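Local atomic coordinates of 5,10-methylenetetrahydrofolate dehydrogenase (Bombyx mori, PDB entry 5ZF1), a protein that catalyses the oxidation of 5,10-methylenetetrahydrofolate, probably to 5,10-methenyltetrahydrofolate with NADP+ as the electron acceptor, in folate-dependent one-carbon metabolism. Residues C37-D42 against T48-K53. Residues are numbered along the deposited sequence; the frame is centred on the assembly and turned at random. Where two conformers were deposited one is given.
Sequences CIIVGD and TYVRNK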
loop_
_atom_site.group_PDB
_atom_site.type_symbol
_atom_site.label_atom_id
_atom_site.label_comp_id
_atom_site.label_asym_id
_atom_site.label_seq_id
_atom_site.Cartn_x
_atom_site.Cartn_y
_atom_site.Cartn_z
ATOM N N CYS B 37 -18.781 2.095 -19.525
ATOM C CA CYS B 37 -19.185 2.325 -18.143
ATOM C C CYS B 37 -20.431 1.499 -17.850
ATOM O O CYS B 37 -21.480 1.722 -18.467
ATOM C CB CYS B 37 -19.457 3.809 -17.888
ATOM S SG CYS B 37 -18.057 4.913 -18.225
ATOM N N ILE B 38 -20.319 0.565 -16.905
ATOM C CA ILE B 38 -21.440 -0.285 -16.524
ATOM C C ILE B 38 -22.183 0.382 -15.379
ATOM O O ILE B 38 -21.576 0.765 -14.369
ATOM C CB ILE B 38 -20.963 -1.692 -16.132
ATOM C CG1 ILE B 38 -20.366 -2.400 -17.339
ATOM C CG2 ILE B 38 -22.119 -2.503 -15.563
ATOM C CD1 ILE B 38 -19.756 -3.750 -17.009
ATOM N N ILE B 39 -23.493 0.532 -15.551
ATOM C CA ILE B 39 -24.398 1.167 -14.598
ATOM C C ILE B 39 -25.409 0.118 -14.167
ATOM O O ILE B 39 -26.142 -0.419 -15.006
ATOM C CB ILE B 39 -25.129 2.374 -15.212
ATOM C CG1 ILE B 39 -24.308 3.647 -15.114
ATOM C CG2 ILE B 39 -26.425 2.635 -14.476
ATOM C CD1 ILE B 39 -24.260 4.189 -13.709
ATOM N N VAL B 40 -25.451 -0.176 -12.874
ATOM C CA VAL B 40 -26.388 -1.154 -12.331
ATOM C C VAL B 40 -27.406 -0.398 -11.489
ATOM O O VAL B 40 -27.082 0.116 -10.409
ATOM C CB VAL B 40 -25.677 -2.244 -11.514
ATOM C CG1 VAL B 40 -26.697 -3.074 -10.742
ATOM C CG2 VAL B 40 -24.848 -3.131 -12.430
ATOM N N GLY B 41 -28.638 -0.328 -11.981
ATOM C CA GLY B 41 -29.704 0.328 -11.257
ATOM C C GLY B 41 -30.046 1.685 -11.835
ATOM O O GLY B 41 -29.545 2.106 -12.883
ATOM N N ASP B 42 -30.920 2.385 -11.111
ATOM C CA ASP B 42 -31.446 3.673 -11.547
ATOM C C ASP B 42 -31.239 4.754 -10.493
ATOM O O ASP B 42 -32.041 5.687 -10.389
ATOM C CB ASP B 42 -32.928 3.560 -11.910
ATOM C CG ASP B 42 -33.159 3.530 -13.408
ATOM O OD1 ASP B 42 -32.539 4.346 -14.126
ATOM O OD2 ASP B 42 -33.961 2.690 -13.867
ATOM N N THR B 48 -26.019 10.819 -13.037
ATOM C CA THR B 48 -25.336 12.099 -13.197
ATOM C C THR B 48 -23.829 11.901 -13.304
ATOM O O THR B 48 -23.170 12.514 -14.153
ATOM C CB THR B 48 -25.669 13.021 -12.022
ATOM O OG1 THR B 48 -27.084 13.236 -11.967
ATOM C CG2 THR B 48 -24.965 14.364 -12.169
ATOM N N TYR B 49 -23.271 11.033 -12.459
ATOM C CA TYR B 49 -21.829 10.813 -12.465
ATOM C C TYR B 49 -21.368 10.185 -13.775
ATOM O O TYR B 49 -20.319 10.558 -14.313
ATOM C CB TYR B 49 -21.433 9.940 -11.272
ATOM C CG TYR B 49 -21.558 10.646 -9.933
ATOM C CD1 TYR B 49 -21.763 12.021 -9.866
ATOM C CD2 TYR B 49 -21.487 9.938 -8.738
ATOM C CE1 TYR B 49 -21.881 12.674 -8.651
ATOM C CE2 TYR B 49 -21.605 10.582 -7.515
ATOM C CZ TYR B 49 -21.801 11.951 -7.479
ATOM O OH TYR B 49 -21.921 12.601 -6.270
ATOM N N VAL B 50 -22.140 9.239 -14.312
ATOM C CA VAL B 50 -21.744 8.601 -15.563
ATOM C C VAL B 50 -21.901 9.564 -16.739
ATOM O O VAL B 50 -21.070 9.575 -17.659
ATOM C CB VAL B 50 -22.533 7.294 -15.765
ATOM C CG1 VAL B 50 -22.634 6.934 -17.243
ATOM C CG2 VAL B 50 -21.855 6.182 -15.006
ATOM N N ARG B 51 -22.937 10.409 -16.716
ATOM C CA ARG B 51 -23.087 11.387 -17.786
ATOM C C ARG B 51 -21.907 12.358 -17.805
ATOM O O ARG B 51 -21.431 12.748 -18.876
ATOM C CB ARG B 51 -24.402 12.139 -17.631
ATOM C CG ARG B 51 -24.575 13.273 -18.638
ATOM C CD ARG B 51 -25.902 14.008 -18.476
ATOM N NE ARG B 51 -26.803 13.324 -17.554
ATOM C CZ ARG B 51 -27.144 13.799 -16.361
ATOM N NH1 ARG B 51 -26.661 14.963 -15.948
ATOM N NH2 ARG B 51 -27.969 13.113 -15.584
ATOM N N ASN B 52 -21.396 12.738 -16.627
ATOM C CA ASN B 52 -20.223 13.611 -16.568
ATOM C C ASN B 52 -19.001 12.945 -17.188
ATOM O O ASN B 52 -18.225 13.601 -17.895
ATOM C CB ASN B 52 -19.928 14.005 -15.119
ATOM C CG ASN B 52 -21.067 14.764 -14.478
ATOM O OD1 ASN B 52 -22.020 15.164 -15.142
ATOM N ND2 ASN B 52 -20.972 14.967 -13.169
ATOM N N LYS B 53 -18.800 11.650 -16.919
ATOM C CA LYS B 53 -17.679 10.939 -17.531
ATOM C C LYS B 53 -17.835 10.889 -19.045
ATOM O O LYS B 53 -16.860 11.082 -19.782
ATOM C CB LYS B 53 -17.556 9.532 -16.944
ATOM C CG LYS B 53 -17.369 9.513 -15.416
ATOM C CD LYS B 53 -17.521 8.107 -14.817
ATOM C CE LYS B 53 -17.567 8.164 -13.293
ATOM N NZ LYS B 53 -17.356 6.829 -12.641
#
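Ile-39 on strand 34-40 meets Val-50 on helix 44-60 chiefly through one methyl, Val-50 CG2. From the strand, Ile-39 CB projects toward the helix but stops 5.0 Å short of Val-50 CG2. The next atom, CG1, lies beside the backbone N (chi1 -85°), anti to the carbonyl carbon, and reaches that methyl at 3.5 Å. A second turn, about the CB-CG1 bond (chi2 -73°), sets CD1 beside the same methyl. Ile-39 CD1 thus presses on Val-50 CG2 at 3.4 Å, a close approach for two methyl carbons, and lies 4.1 Å from Val-50 CB. The isoleucine and valine run antiparallel alongside one another, flank against flank; Ile-39 CG2 takes no part. Two residues earlier on the same face of the strand, Cys-37 adds a looser touch, its CB 4.4 Å from Val-50 CG2. No hydrogen bond crosses the interface; the small buried seam is apolar. An alanine at Ile-39 would remove both CG1 and CD1, and would probably leave a gap beside Val-50 CG2, with Cys-37 as its remaining, looser strand partner. Both Ile-39 and Val-50 also touch Thr-66 of the neighbouring strand 63-69 and Gln-97 in a loop. This is the strand-to-helix packing of a beta-alpha-beta crossover, here linking parallel strands 34-40 and 63-69 in the catalytic domain of the tetrahydrofolate dehydrogenase/cyclohydrolase family.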